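Local coordinates for protein type I modular polyketide synthase (Streptomyces albus subsp. albus, PDB 6IYT) that probably loads an extender acyl unit, apparently ethylmalonyl from its coenzyme A thioester, in polyketide chain assembly on the salinomycin synthase, at residues P126-Q131 / I183-L188; A253-P258 / V308-I313; E274-A279 / A294-L299; T288-V293 / S319-V324; L416-L421 / F435-T440. One frame throughout, in Å; residues are numbered along the deposited sequence.

Contact 1. Residues P126-Q131 / I183-L188; sequences PGQGSQ and ILQPVL
Q131 and L184 cross at about a right angle, with the glutamine laid against the two methyls of the leucine. CB of Q131 is 3.9 Å from CD1 of L184, and its amide NE2 comes to 3.7 Å from CD2. L184 reaches the loop because its CG stands anti to the backbone N (chi1 -177°), which carries the fork outward from the helix. One turn further on, L188 meets the same loop with both methyls of its fork: CD1 sits 4.0 Å from CB of Q131, the two side chains running at a slant, while CD2 lies 3.9 Å from CG of Q128, whose chain passes squarely across it. The chain of Q131 is bent at chi2 (-91°), which folds its amide back over its own loop. There OE1 accepts a hydrogen bond of 2.8 Å from N of G129, the donor tilted 24° from the carbonyl plane; this bond and a weak one from NE2 to G314 O help hold the amide against the leucines. S130 OG ties the loop to H397 O. The helix itself is kinked at P186. The sequence G127 to Q131 fits the GQGxQ loop that follows the first core strand in malonyl-transferase-type acyltransferases and that probably borders the active site.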
# COMPACT_ATOMS: atom_id res chain seq x y z
N PRO A 126 2.46 -1.21 -4.82
CA PRO A 126 1.85 -1.73 -6.06
C PRO A 126 1.93 -0.77 -7.24
O PRO A 126 2.37 0.38 -7.10
CB PRO A 126 0.39 -1.97 -5.68
CG PRO A 126 0.14 -1.13 -4.47
CD PRO A 126 1.46 -0.81 -3.82
N GLY A 127 1.47 -1.22 -8.38
CA GLY A 127 1.34 -0.34 -9.56
C GLY A 127 -0.07 0.19 -9.67
O GLY A 127 -0.71 0.54 -8.66
N GLN A 128 -0.58 0.28 -10.89
CA GLN A 128 -1.90 0.85 -11.08
C GLN A 128 -2.95 -0.13 -10.61
O GLN A 128 -2.71 -1.33 -10.52
CB GLN A 128 -2.12 1.22 -12.54
CG GLN A 128 -1.93 2.69 -12.81
CD GLN A 128 -1.78 3.01 -14.27
OE1 GLN A 128 -2.77 3.07 -15.02
NE2 GLN A 128 -0.57 3.19 -14.70
N GLY A 129 -4.10 0.41 -10.20
CA GLY A 129 -5.18 -0.41 -9.66
C GLY A 129 -5.57 0.07 -8.28
O GLY A 129 -6.68 -0.25 -7.77
N SER A 130 -4.66 0.83 -7.66
CA SER A 130 -4.82 1.37 -6.29
C SER A 130 -5.82 2.55 -6.22
O SER A 130 -6.19 3.00 -5.13
CB SER A 130 -3.45 1.85 -5.78
OG SER A 130 -2.98 0.97 -4.80
N GLN A 131 -6.01 3.22 -7.34
CA GLN A 131 -6.50 4.57 -7.33
C GLN A 131 -8.00 4.58 -7.02
O GLN A 131 -8.72 3.68 -7.45
CB GLN A 131 -6.21 5.25 -8.72
CG GLN A 131 -6.89 4.58 -9.91
CD GLN A 131 -6.05 3.50 -10.60
OE1 GLN A 131 -5.11 2.97 -10.02
NE2 GLN A 131 -6.35 3.22 -11.88
N ILE A 183 -0.69 11.66 -15.60
CA ILE A 183 -1.11 12.38 -14.37
C ILE A 183 -1.20 11.42 -13.21
O ILE A 183 -0.66 11.68 -12.11
CB ILE A 183 -2.46 13.06 -14.57
CG1 ILE A 183 -2.48 13.94 -15.86
CG2 ILE A 183 -2.83 13.87 -13.33
CD1 ILE A 183 -1.40 14.97 -15.93
N LEU A 184 -1.81 10.26 -13.47
CA LEU A 184 -2.02 9.24 -12.45
C LEU A 184 -0.73 8.68 -11.86
O LEU A 184 -0.62 8.52 -10.62
CB LEU A 184 -2.86 8.10 -13.03
CG LEU A 184 -3.25 6.99 -12.10
CD1 LEU A 184 -4.07 7.56 -10.97
CD2 LEU A 184 -4.05 5.93 -12.88
N GLN A 185 0.21 8.27 -12.71
CA GLN A 185 1.40 7.59 -12.16
C GLN A 185 2.18 8.51 -11.19
O GLN A 185 2.54 8.09 -10.12
CB GLN A 185 2.29 7.03 -13.24
CG GLN A 185 1.62 5.93 -14.04
CD GLN A 185 2.61 5.06 -14.82
OE1 GLN A 185 3.82 5.20 -14.68
NE2 GLN A 185 2.08 4.10 -15.56
N PRO A 186 2.39 9.79 -11.56
CA PRO A 186 3.12 10.58 -10.58
C PRO A 186 2.32 10.90 -9.33
O PRO A 186 2.91 11.01 -8.22
CB PRO A 186 3.46 11.89 -11.38
CG PRO A 186 3.45 11.45 -12.81
CD PRO A 186 2.29 10.47 -12.86
N VAL A 187 0.99 10.95 -9.45
CA VAL A 187 0.14 11.14 -8.27
C VAL A 187 0.16 9.89 -7.36
O VAL A 187 0.39 10.00 -6.17
CB VAL A 187 -1.28 11.47 -8.66
CG1 VAL A 187 -2.20 11.30 -7.48
CG2 VAL A 187 -1.36 12.89 -9.19
N LEU A 188 0.06 8.70 -7.96
CA LEU A 188 0.21 7.44 -7.22
C LEU A 188 1.54 7.33 -6.50
O LEU A 188 1.59 6.85 -5.38
CB LEU A 188 0.04 6.25 -8.16
CG LEU A 188 -1.23 5.41 -8.16
CD1 LEU A 188 -2.44 6.07 -7.56
CD2 LEU A 188 -1.52 4.82 -9.54

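Contact 2. Residues A253-P258 / V308-I313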
# COMPACT_ATOMS: atom_id res chain seq x y z
N ALA A 253 -5.06 -6.33 -17.75
CA ALA A 253 -6.19 -6.85 -17.00
C ALA A 253 -5.71 -7.77 -15.90
O ALA A 253 -4.76 -8.52 -16.06
CB ALA A 253 -7.15 -7.61 -17.92
N SER A 254 -6.39 -7.72 -14.77
CA SER A 254 -6.23 -8.73 -13.75
C SER A 254 -7.14 -9.93 -14.07
O SER A 254 -8.28 -9.75 -14.46
CB SER A 254 -6.61 -8.15 -12.41
OG SER A 254 -7.90 -7.62 -12.52
N VAL A 255 -6.66 -11.12 -13.75
CA VAL A 255 -7.42 -12.36 -13.97
C VAL A 255 -7.19 -13.28 -12.82
O VAL A 255 -6.06 -13.59 -12.51
CB VAL A 255 -6.95 -13.08 -15.24
CG1 VAL A 255 -7.67 -14.42 -15.39
CG2 VAL A 255 -7.15 -12.20 -16.46
N SER A 256 -8.25 -13.70 -12.13
CA SER A 256 -8.08 -14.63 -11.01
C SER A 256 -8.09 -16.11 -11.46
O SER A 256 -8.99 -16.88 -11.09
CB SER A 256 -9.15 -14.40 -9.94
OG SER A 256 -9.23 -13.03 -9.63
N LEU A 257 -7.07 -16.49 -12.23
CA LEU A 257 -6.79 -17.88 -12.57
C LEU A 257 -5.27 -18.08 -12.53
O LEU A 257 -4.53 -17.13 -12.71
CB LEU A 257 -7.26 -18.19 -13.97
CG LEU A 257 -8.74 -18.29 -14.29
CD1 LEU A 257 -8.87 -18.48 -15.78
CD2 LEU A 257 -9.43 -19.43 -13.53
N PRO A 258 -4.83 -19.32 -12.39
CA PRO A 258 -3.43 -19.70 -12.47
C PRO A 258 -2.84 -19.37 -13.83
O PRO A 258 -3.54 -19.47 -14.83
CB PRO A 258 -3.44 -21.22 -12.24
CG PRO A 258 -4.75 -21.52 -11.62
CD PRO A 258 -5.71 -20.47 -12.09
N VAL A 308 -15.37 -16.33 -13.86
CA VAL A 308 -14.05 -15.96 -13.38
C VAL A 308 -13.99 -14.47 -13.17
O VAL A 308 -14.67 -13.72 -13.88
CB VAL A 308 -12.96 -16.36 -14.38
CG1 VAL A 308 -11.60 -15.76 -13.98
CG2 VAL A 308 -12.87 -17.87 -14.47
N ARG A 309 -13.31 -14.06 -12.12
CA ARG A 309 -13.10 -12.63 -11.83
C ARG A 309 -12.00 -12.10 -12.72
O ARG A 309 -10.89 -12.59 -12.69
CB ARG A 309 -12.70 -12.43 -10.37
CG ARG A 309 -13.77 -12.79 -9.35
CD ARG A 309 -13.30 -12.52 -7.93
NE ARG A 309 -14.41 -12.15 -7.05
CZ ARG A 309 -14.28 -11.78 -5.78
NH1 ARG A 309 -13.07 -11.72 -5.23
NH2 ARG A 309 -15.35 -11.47 -5.05
N ALA A 310 -12.33 -11.12 -13.54
CA ALA A 310 -11.35 -10.49 -14.42
C ALA A 310 -11.79 -9.07 -14.72
O ALA A 310 -12.99 -8.78 -14.82
CB ALA A 310 -11.21 -11.28 -15.70
N LYS A 311 -10.82 -8.18 -14.95
CA LYS A 311 -11.13 -6.79 -15.10
C LYS A 311 -9.94 -6.07 -15.71
O LYS A 311 -8.80 -6.31 -15.30
CB LYS A 311 -11.45 -6.21 -13.72
CG LYS A 311 -11.24 -4.73 -13.59
CD LYS A 311 -11.27 -4.30 -12.13
CE LYS A 311 -11.11 -2.79 -12.03
NZ LYS A 311 -10.95 -2.38 -10.61
N VAL A 312 -10.22 -5.17 -16.66
CA VAL A 312 -9.18 -4.26 -17.18
C VAL A 312 -8.83 -3.22 -16.10
O VAL A 312 -9.74 -2.63 -15.47
CB VAL A 312 -9.64 -3.52 -18.44
CG1 VAL A 312 -8.57 -2.56 -18.93
CG2 VAL A 312 -10.02 -4.52 -19.52
N ILE A 313 -7.54 -3.04 -15.85
CA ILE A 313 -7.06 -2.14 -14.78
C ILE A 313 -7.05 -0.68 -15.32
O ILE A 313 -6.63 -0.42 -16.46
CB ILE A 313 -5.65 -2.52 -14.32
CG1 ILE A 313 -5.64 -3.94 -13.71
CG2 ILE A 313 -5.06 -1.50 -13.34
CD1 ILE A 313 -4.24 -4.47 -13.46
O HOH W 1 -9.60 -9.87 -11.51
O HOH W 2 -12.12 -16.04 -10.27
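L257 and V308 meet through their torsions: CG of L257 stands anti to its own carbonyl carbon (chi1 -72°), and V308 puts CG1 anti to its backbone N (chi1 171°). The two side chains cross at about a right angle. CG of L257 packs 3.8 Å from CG1 of V308, and CD2 of L257 sits 3.9 Å from CG2 of V308. In S254 a chi1 of 54° turns OG between N and the carbonyl carbon, 3.2 Å from K311 O. A water also binds this hydroxyl and weakly donates to R309 O.

The backbones pair antiparallel. S254 N gives a 2.8 Å bond to K311 O, and K311 N returns one of 3.0 Å to S254 O, lying in the carbonyl plane. Strand 310-312 is the edge of the 4-1-3-2 sheet of the ferredoxin-like βαββαβ small subdomain, and 251-255 is its first strand. Beyond V255 the chain turns through an inverse gamma turn centred on S256, yet S256 N still reaches R309 O at 2.9 Å and almost straight. On the face turned toward helix 293-305, CG2 of V255 touches CB of A310 at 4.2 Å; A253 and V255 pack there on L296 and L303. A second water accepts from R309 N at 3.0 Å and gives a weak bond to S256 O.

Contact 3. Residues E274-A279 / A294-L299; sequences EVLSIA and AALEEL
L276 carries the apolar contact, pushing its fork between A295, L296 and L299 of the helix. Its CD2 touches CB of A295 at 3.9 Å and CD1 of L296 at 4.0 Å; its other methyl, CD1, meets CD2 of L299 at 4.2 Å, the two leucines slanting past each other. With CG anti to the carbonyl carbon (chi1 -62°) and chi2 extended, the side chain of L276 spans from the strand to the helix surface. V275 adds a methyl-to-methyl touch, CG1 to CB of A295 at 3.6 Å. A295, having only a methyl, lets both V275 and L276 come close to the helix backbone.

Strand 276-279 and helix 294-299 cross at -73°, their axes 9.9 Å apart. This is strand-to-helix packing inside the ferredoxin-like subdomain, where helices 259-266 and 293-305 lie on one face of the sheet; I266 of the former touches both L276 and L299.

Polar bonds fix the margins. N270 holds the start of the strand through V275 N and L276 O, and Q292 OE1 accepts from A295 N at the beginning of the helix. On the outer side of the helix, E298 forms a salt bridge with R268.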
# COMPACT_ATOMS: atom_id res chain seq x y z
N GLU A 274 2.50 -11.67 -31.13
CA GLU A 274 2.08 -11.53 -29.74
C GLU A 274 0.96 -10.50 -29.64
O GLU A 274 1.17 -9.32 -29.95
CB GLU A 274 3.23 -11.12 -28.85
CG GLU A 274 2.87 -11.03 -27.37
CD GLU A 274 4.02 -10.51 -26.53
OE1 GLU A 274 3.94 -9.36 -26.05
OE2 GLU A 274 4.96 -11.29 -26.29
N VAL A 275 -0.22 -10.92 -29.20
CA VAL A 275 -1.35 -9.99 -29.06
C VAL A 275 -1.68 -9.82 -27.57
O VAL A 275 -1.93 -8.69 -27.10
CB VAL A 275 -2.57 -10.49 -29.85
CG1 VAL A 275 -3.81 -9.67 -29.52
CG2 VAL A 275 -2.28 -10.44 -31.35
N LEU A 276 -1.64 -10.93 -26.84
CA LEU A 276 -1.82 -10.95 -25.41
C LEU A 276 -0.70 -11.76 -24.77
O LEU A 276 -0.22 -12.77 -25.35
CB LEU A 276 -3.16 -11.61 -25.04
CG LEU A 276 -4.44 -10.96 -25.54
CD1 LEU A 276 -5.61 -11.73 -25.00
CD2 LEU A 276 -4.52 -9.50 -25.09
N SER A 277 -0.33 -11.40 -23.56
CA SER A 277 0.72 -12.11 -22.86
C SER A 277 0.64 -11.89 -21.39
O SER A 277 0.06 -10.93 -20.93
CB SER A 277 2.11 -11.70 -23.37
OG SER A 277 2.32 -10.35 -23.22
N ILE A 278 1.11 -12.85 -20.63
CA ILE A 278 1.03 -12.70 -19.20
C ILE A 278 2.02 -11.63 -18.75
O ILE A 278 3.25 -11.68 -19.09
CB ILE A 278 1.29 -14.04 -18.49
CG1 ILE A 278 0.10 -14.98 -18.73
CG2 ILE A 278 1.53 -13.82 -17.01
CD1 ILE A 278 0.13 -16.22 -17.89
N ALA A 279 1.47 -10.63 -18.03
CA ALA A 279 2.21 -9.42 -17.65
C ALA A 279 2.66 -9.45 -16.20
O ALA A 279 3.49 -8.64 -15.79
CB ALA A 279 1.33 -8.19 -17.87
N ALA A 294 -8.89 -4.62 -27.72
CA ALA A 294 -10.03 -5.42 -28.21
C ALA A 294 -9.91 -6.88 -27.78
O ALA A 294 -10.87 -7.46 -27.24
CB ALA A 294 -10.13 -5.31 -29.72
N ALA A 295 -8.74 -7.45 -27.99
CA ALA A 295 -8.47 -8.84 -27.58
C ALA A 295 -8.60 -8.99 -26.06
O ALA A 295 -9.15 -10.00 -25.54
CB ALA A 295 -7.09 -9.24 -28.03
N LEU A 296 -8.08 -8.00 -25.34
CA LEU A 296 -8.11 -8.04 -23.89
C LEU A 296 -9.53 -8.02 -23.37
O LEU A 296 -9.90 -8.79 -22.46
CB LEU A 296 -7.33 -6.87 -23.32
CG LEU A 296 -6.97 -6.99 -21.85
CD1 LEU A 296 -5.98 -8.13 -21.62
CD2 LEU A 296 -6.40 -5.67 -21.36
N GLU A 297 -10.34 -7.15 -23.92
CA GLU A 297 -11.77 -7.08 -23.56
C GLU A 297 -12.53 -8.36 -23.92
O GLU A 297 -13.41 -8.79 -23.18
CB GLU A 297 -12.42 -5.86 -24.21
CG GLU A 297 -11.87 -4.56 -23.63
CD GLU A 297 -12.44 -3.30 -24.30
OE1 GLU A 297 -12.96 -3.41 -25.43
OE2 GLU A 297 -12.28 -2.20 -23.72
N GLU A 298 -12.19 -8.96 -25.05
CA GLU A 298 -12.78 -10.23 -25.46
C GLU A 298 -12.44 -11.35 -24.45
O GLU A 298 -13.34 -12.06 -23.99
CB GLU A 298 -12.32 -10.63 -26.90
CG GLU A 298 -13.03 -11.87 -27.43
CD GLU A 298 -12.52 -12.38 -28.77
OE1 GLU A 298 -12.84 -13.55 -29.10
OE2 GLU A 298 -11.86 -11.61 -29.52
N LEU A 299 -11.19 -11.42 -24.02
CA LEU A 299 -10.76 -12.37 -23.01
C LEU A 299 -11.49 -12.14 -21.66
O LEU A 299 -11.91 -13.08 -21.01
CB LEU A 299 -9.24 -12.30 -22.82
CG LEU A 299 -8.68 -13.19 -21.72
CD1 LEU A 299 -8.76 -14.66 -22.12
CD2 LEU A 299 -7.27 -12.80 -21.32

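Contact 4. Residues T288-V293 / S319-V324; sequences TVAGQV and SHCAQV
A290 CB bears on the loop carrying H320, packing 3.3 Å from the carbonyl O of S319 and 4.1 Å from SG of C321. The thiol is brought against the methyl of A290 by a chi1 of 70°, which sets SG between the backbone N and the carbonyl carbon. As the methyl of A290 is the whole side chain, the loop can approach the sheet closely at this point. The next residue, G291, has backbone angles that suit glycine.

Among polar groups, Q323 is the main one to cross. Its CG stands anti to the carbonyl carbon (chi1 -71°) and the chain beyond is extended, taking NE2 alongside the peptide that joins G291 to Q292, 3.8 Å from C of G291 and equally far from N of Q292. The hydrogen bond of that NE2 goes to K249 O, just before the first strand of the subdomain.

Strand 286-291 is an inner strand of the ferredoxin-like sheet, and the loop holds H320 beside the probable nucleophile elbow: NE2 of H320 is hydrogen-bonded to S213 OG, and ND1 to R372 O, as in the serine-histidine pair of acyltransferases. S319 and H320 close a VASH sequence at the position linked in this family to extender-unit choice.

Within the loop, V324 N bonds to C321 O at 3.1 Å, opening a 3-10 segment. Q323 N makes a weak bond to C321 SG, and the glutamate E274 accepts from A322 N.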
# COMPACT_ATOMS: atom_id res chain seq x y z
N THR A 288 -1.86 -11.05 -14.21
CA THR A 288 -2.28 -9.98 -15.07
C THR A 288 -1.90 -10.31 -16.52
O THR A 288 -0.99 -10.95 -16.73
CB THR A 288 -1.62 -8.64 -14.70
OG1 THR A 288 -0.23 -8.81 -14.73
CG2 THR A 288 -2.01 -8.22 -13.29
N VAL A 289 -2.66 -9.77 -17.43
CA VAL A 289 -2.50 -10.02 -18.86
C VAL A 289 -2.45 -8.68 -19.61
O VAL A 289 -3.28 -7.81 -19.36
CB VAL A 289 -3.67 -10.83 -19.40
CG1 VAL A 289 -3.54 -11.00 -20.92
CG2 VAL A 289 -3.75 -12.18 -18.70
N ALA A 290 -1.41 -8.48 -20.42
CA ALA A 290 -1.24 -7.26 -21.20
C ALA A 290 -1.52 -7.53 -22.66
O ALA A 290 -1.16 -8.57 -23.18
CB ALA A 290 0.18 -6.73 -21.04
N GLY A 291 -2.03 -6.53 -23.36
CA GLY A 291 -2.03 -6.57 -24.80
C GLY A 291 -3.08 -5.68 -25.41
O GLY A 291 -3.69 -4.83 -24.74
N GLN A 292 -3.41 -5.97 -26.66
CA GLN A 292 -4.31 -5.14 -27.45
C GLN A 292 -5.67 -5.05 -26.76
O GLN A 292 -6.15 -6.02 -26.22
CB GLN A 292 -4.45 -5.78 -28.83
CG GLN A 292 -5.43 -5.09 -29.73
CD GLN A 292 -6.05 -6.06 -30.72
OE1 GLN A 292 -7.08 -6.65 -30.43
NE2 GLN A 292 -5.26 -6.45 -31.71
N VAL A 293 -6.28 -3.87 -26.79
CA VAL A 293 -7.49 -3.62 -25.99
C VAL A 293 -8.66 -4.52 -26.42
O VAL A 293 -9.32 -5.11 -25.57
CB VAL A 293 -7.93 -2.14 -26.10
CG1 VAL A 293 -9.26 -1.93 -25.36
CG2 VAL A 293 -6.85 -1.25 -25.53
N SER A 319 2.11 -2.23 -20.97
CA SER A 319 3.47 -2.47 -20.51
C SER A 319 3.64 -3.96 -20.26
O SER A 319 2.68 -4.74 -20.38
CB SER A 319 3.75 -1.65 -19.24
OG SER A 319 2.63 -1.68 -18.38
N HIS A 320 4.86 -4.38 -20.01
CA HIS A 320 5.14 -5.74 -19.59
C HIS A 320 4.84 -6.75 -20.71
O HIS A 320 4.48 -7.89 -20.45
CB HIS A 320 4.35 -6.10 -18.32
CG HIS A 320 4.62 -5.19 -17.17
ND1 HIS A 320 5.88 -5.08 -16.62
CD2 HIS A 320 3.88 -4.19 -16.63
CE1 HIS A 320 5.87 -4.12 -15.70
NE2 HIS A 320 4.69 -3.53 -15.73
N CYS A 321 4.98 -6.30 -21.94
CA CYS A 321 4.92 -7.16 -23.10
C CYS A 321 5.71 -6.51 -24.25
O CYS A 321 6.34 -5.46 -24.06
CB CYS A 321 3.47 -7.40 -23.51
SG CYS A 321 2.67 -5.97 -24.20
N ALA A 322 5.72 -7.16 -25.42
CA ALA A 322 6.54 -6.70 -26.55
C ALA A 322 6.16 -5.32 -27.08
O ALA A 322 6.93 -4.72 -27.83
CB ALA A 322 6.46 -7.72 -27.68
N GLN A 323 5.00 -4.80 -26.71
CA GLN A 323 4.64 -3.42 -27.10
C GLN A 323 5.65 -2.40 -26.63
O GLN A 323 5.77 -1.33 -27.22
CB GLN A 323 3.26 -3.01 -26.59
CG GLN A 323 2.12 -3.72 -27.33
CD GLN A 323 0.76 -3.03 -27.15
OE1 GLN A 323 0.68 -1.78 -26.97
NE2 GLN A 323 -0.30 -3.81 -27.24
N VAL A 324 6.38 -2.71 -25.56
CA VAL A 324 7.35 -1.76 -25.07
C VAL A 324 8.70 -1.89 -25.79
O VAL A 324 9.50 -0.98 -25.72
CB VAL A 324 7.54 -1.80 -23.55
CG1 VAL A 324 6.20 -1.72 -22.83
CG2 VAL A 324 8.27 -3.02 -23.13

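Contact 5. Residues L416-L421 / F435-T440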
# COMPACT_ATOMS: atom_id res chain seq x y z
N LEU A 416 1.14 -11.57 7.98
CA LEU A 416 0.20 -10.45 7.97
C LEU A 416 0.34 -9.67 6.67
O LEU A 416 1.46 -9.30 6.29
CB LEU A 416 0.45 -9.53 9.15
CG LEU A 416 -0.30 -8.20 9.14
CD1 LEU A 416 -1.78 -8.39 9.37
CD2 LEU A 416 0.29 -7.27 10.19
N ALA A 417 -0.76 -9.53 5.96
CA ALA A 417 -0.80 -8.73 4.75
C ALA A 417 -1.78 -7.59 4.94
O ALA A 417 -2.99 -7.80 5.07
CB ALA A 417 -1.22 -9.59 3.57
N GLN A 418 -1.23 -6.40 5.14
CA GLN A 418 -1.97 -5.30 5.69
C GLN A 418 -1.94 -4.16 4.70
O GLN A 418 -0.88 -3.76 4.29
CB GLN A 418 -1.32 -4.86 6.99
CG GLN A 418 -1.97 -3.68 7.60
CD GLN A 418 -3.35 -3.99 8.02
OE1 GLN A 418 -3.57 -4.96 8.73
NE2 GLN A 418 -4.32 -3.23 7.50
N GLY A 419 -3.10 -3.64 4.33
CA GLY A 419 -3.20 -2.41 3.53
C GLY A 419 -3.16 -1.15 4.39
O GLY A 419 -3.09 -1.22 5.62
N THR A 420 -3.19 0.01 3.73
CA THR A 420 -3.19 1.27 4.40
C THR A 420 -4.55 1.91 4.25
O THR A 420 -5.36 1.78 5.15
CB THR A 420 -2.08 2.19 3.89
OG1 THR A 420 -0.83 1.48 3.93
CG2 THR A 420 -1.98 3.42 4.75
N LEU A 421 -4.84 2.51 3.10
CA LEU A 421 -6.19 2.97 2.85
C LEU A 421 -6.99 2.00 2.01
O LEU A 421 -6.52 0.94 1.66
CB LEU A 421 -6.17 4.36 2.19
CG LEU A 421 -5.31 5.44 2.84
CD1 LEU A 421 -5.43 6.77 2.08
CD2 LEU A 421 -5.71 5.63 4.29
N PHE A 435 -3.82 0.44 11.50
CA PHE A 435 -2.90 0.31 12.63
C PHE A 435 -3.40 -0.83 13.57
O PHE A 435 -2.61 -1.62 14.07
CB PHE A 435 -2.83 1.59 13.44
CG PHE A 435 -2.06 2.73 12.82
CD1 PHE A 435 -1.37 2.61 11.61
CD2 PHE A 435 -1.99 3.95 13.50
CE1 PHE A 435 -0.61 3.67 11.13
CE2 PHE A 435 -1.30 5.02 12.99
CZ PHE A 435 -0.61 4.89 11.80
N ALA A 436 -4.69 -0.81 13.90
CA ALA A 436 -5.28 -1.82 14.81
C ALA A 436 -5.21 -3.22 14.23
O ALA A 436 -4.93 -4.18 14.95
CB ALA A 436 -6.71 -1.44 15.14
N GLU A 437 -5.48 -3.34 12.93
CA GLU A 437 -5.37 -4.61 12.25
C GLU A 437 -3.95 -5.19 12.31
O GLU A 437 -3.78 -6.40 12.50
CB GLU A 437 -5.86 -4.48 10.81
CG GLU A 437 -7.38 -4.37 10.72
CD GLU A 437 -7.89 -3.98 9.33
OE1 GLU A 437 -7.07 -3.57 8.47
OE2 GLU A 437 -9.10 -4.11 9.11
N ALA A 438 -2.95 -4.33 12.19
CA ALA A 438 -1.54 -4.76 12.34
C ALA A 438 -1.21 -5.11 13.81
O ALA A 438 -0.66 -6.17 14.10
CB ALA A 438 -0.61 -3.68 11.84
N TRP A 439 -1.54 -4.20 14.71
CA TRP A 439 -1.14 -4.33 16.12
C TRP A 439 -1.83 -5.53 16.78
O TRP A 439 -1.20 -6.26 17.55
CB TRP A 439 -1.47 -3.05 16.89
CG TRP A 439 -1.17 -3.12 18.41
CD1 TRP A 439 0.07 -3.09 19.02
CD2 TRP A 439 -2.12 -3.33 19.44
NE1 TRP A 439 -0.08 -3.14 20.39
CE2 TRP A 439 -1.41 -3.33 20.67
CE3 TRP A 439 -3.50 -3.47 19.47
CZ2 TRP A 439 -2.06 -3.48 21.89
CZ3 TRP A 439 -4.13 -3.62 20.69
CH2 TRP A 439 -3.41 -3.59 21.88
N THR A 440 -3.10 -5.75 16.45
CA THR A 440 -3.81 -6.86 17.07
C THR A 440 -3.24 -8.18 16.62
O THR A 440 -3.44 -9.19 17.30
CB THR A 440 -5.33 -6.85 16.82
OG1 THR A 440 -5.57 -6.88 15.41
CG2 THR A 440 -5.99 -5.63 17.47
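Strand 416-418, an outer strand of the parallel sheet in the α/β-hydrolase-like core, packs L416 and Q418 against E437 and A438 of helix 428-439, the two elements running antiparallel (175°) with axes 9.2 Å apart. L416 makes the apolar part: its CD2 rests 3.8 Å from CA and 4.1 Å from CB of A438, close against the helix backbone.

Q418 makes the polar part. Its CG is anti to the backbone N, and a bend at chi2 (65°) folds the amide toward the helix, where the glutamine and E437 cross at about a right angle. NE2 is gripped twice: it donates at 2.9 Å to OE1 of E437, meeting that oxygen nearly along its C-O bond, and at 3.0 Å to the carbonyl O of G419. Both acceptors lie close to the amide plane, which fixes the rotation of the buried group. OE1 of Q418 is set 3.1 Å from CB of E437, on the helix side. The amide and carboxylate planes are turned 37° from each other.

E437 OE1 also takes a salt bridge from R430, which probably keeps the carboxylate charged. On another side of the helix, A436 and W439 touch V93 of strand 90-96. The strand and the antiparallel helix after it form a β-α unit at the edge of the parallel sheet of an α/β core, here without a further strand to complete a crossover.

Contacts 2, 3 and 4 belong to one ferredoxin-like sheet. Contact 3 is nested within the chain loop closed by contact 2, their centres 11 Å apart, and touches it where L296 CD2 lies 3.9 Å from A253 N. Contacts 3 and 4 have centres 7 Å apart and share neighbouring strands 276-283 and 286-291; contacts 2 and 4 are joined along strands 251-255 and 286-291. Contact 1, in the larger subdomain, abuts contact 2 through Q128 and I313. Contact 4 contributes H320 of the probable S213-H320 pair, and the loop of contact 1 lies near the elbow of S213, the two contacts about 6 Å apart at their nearest atoms. Contact 5 is remote, its centre 33 Å from that of contact 4.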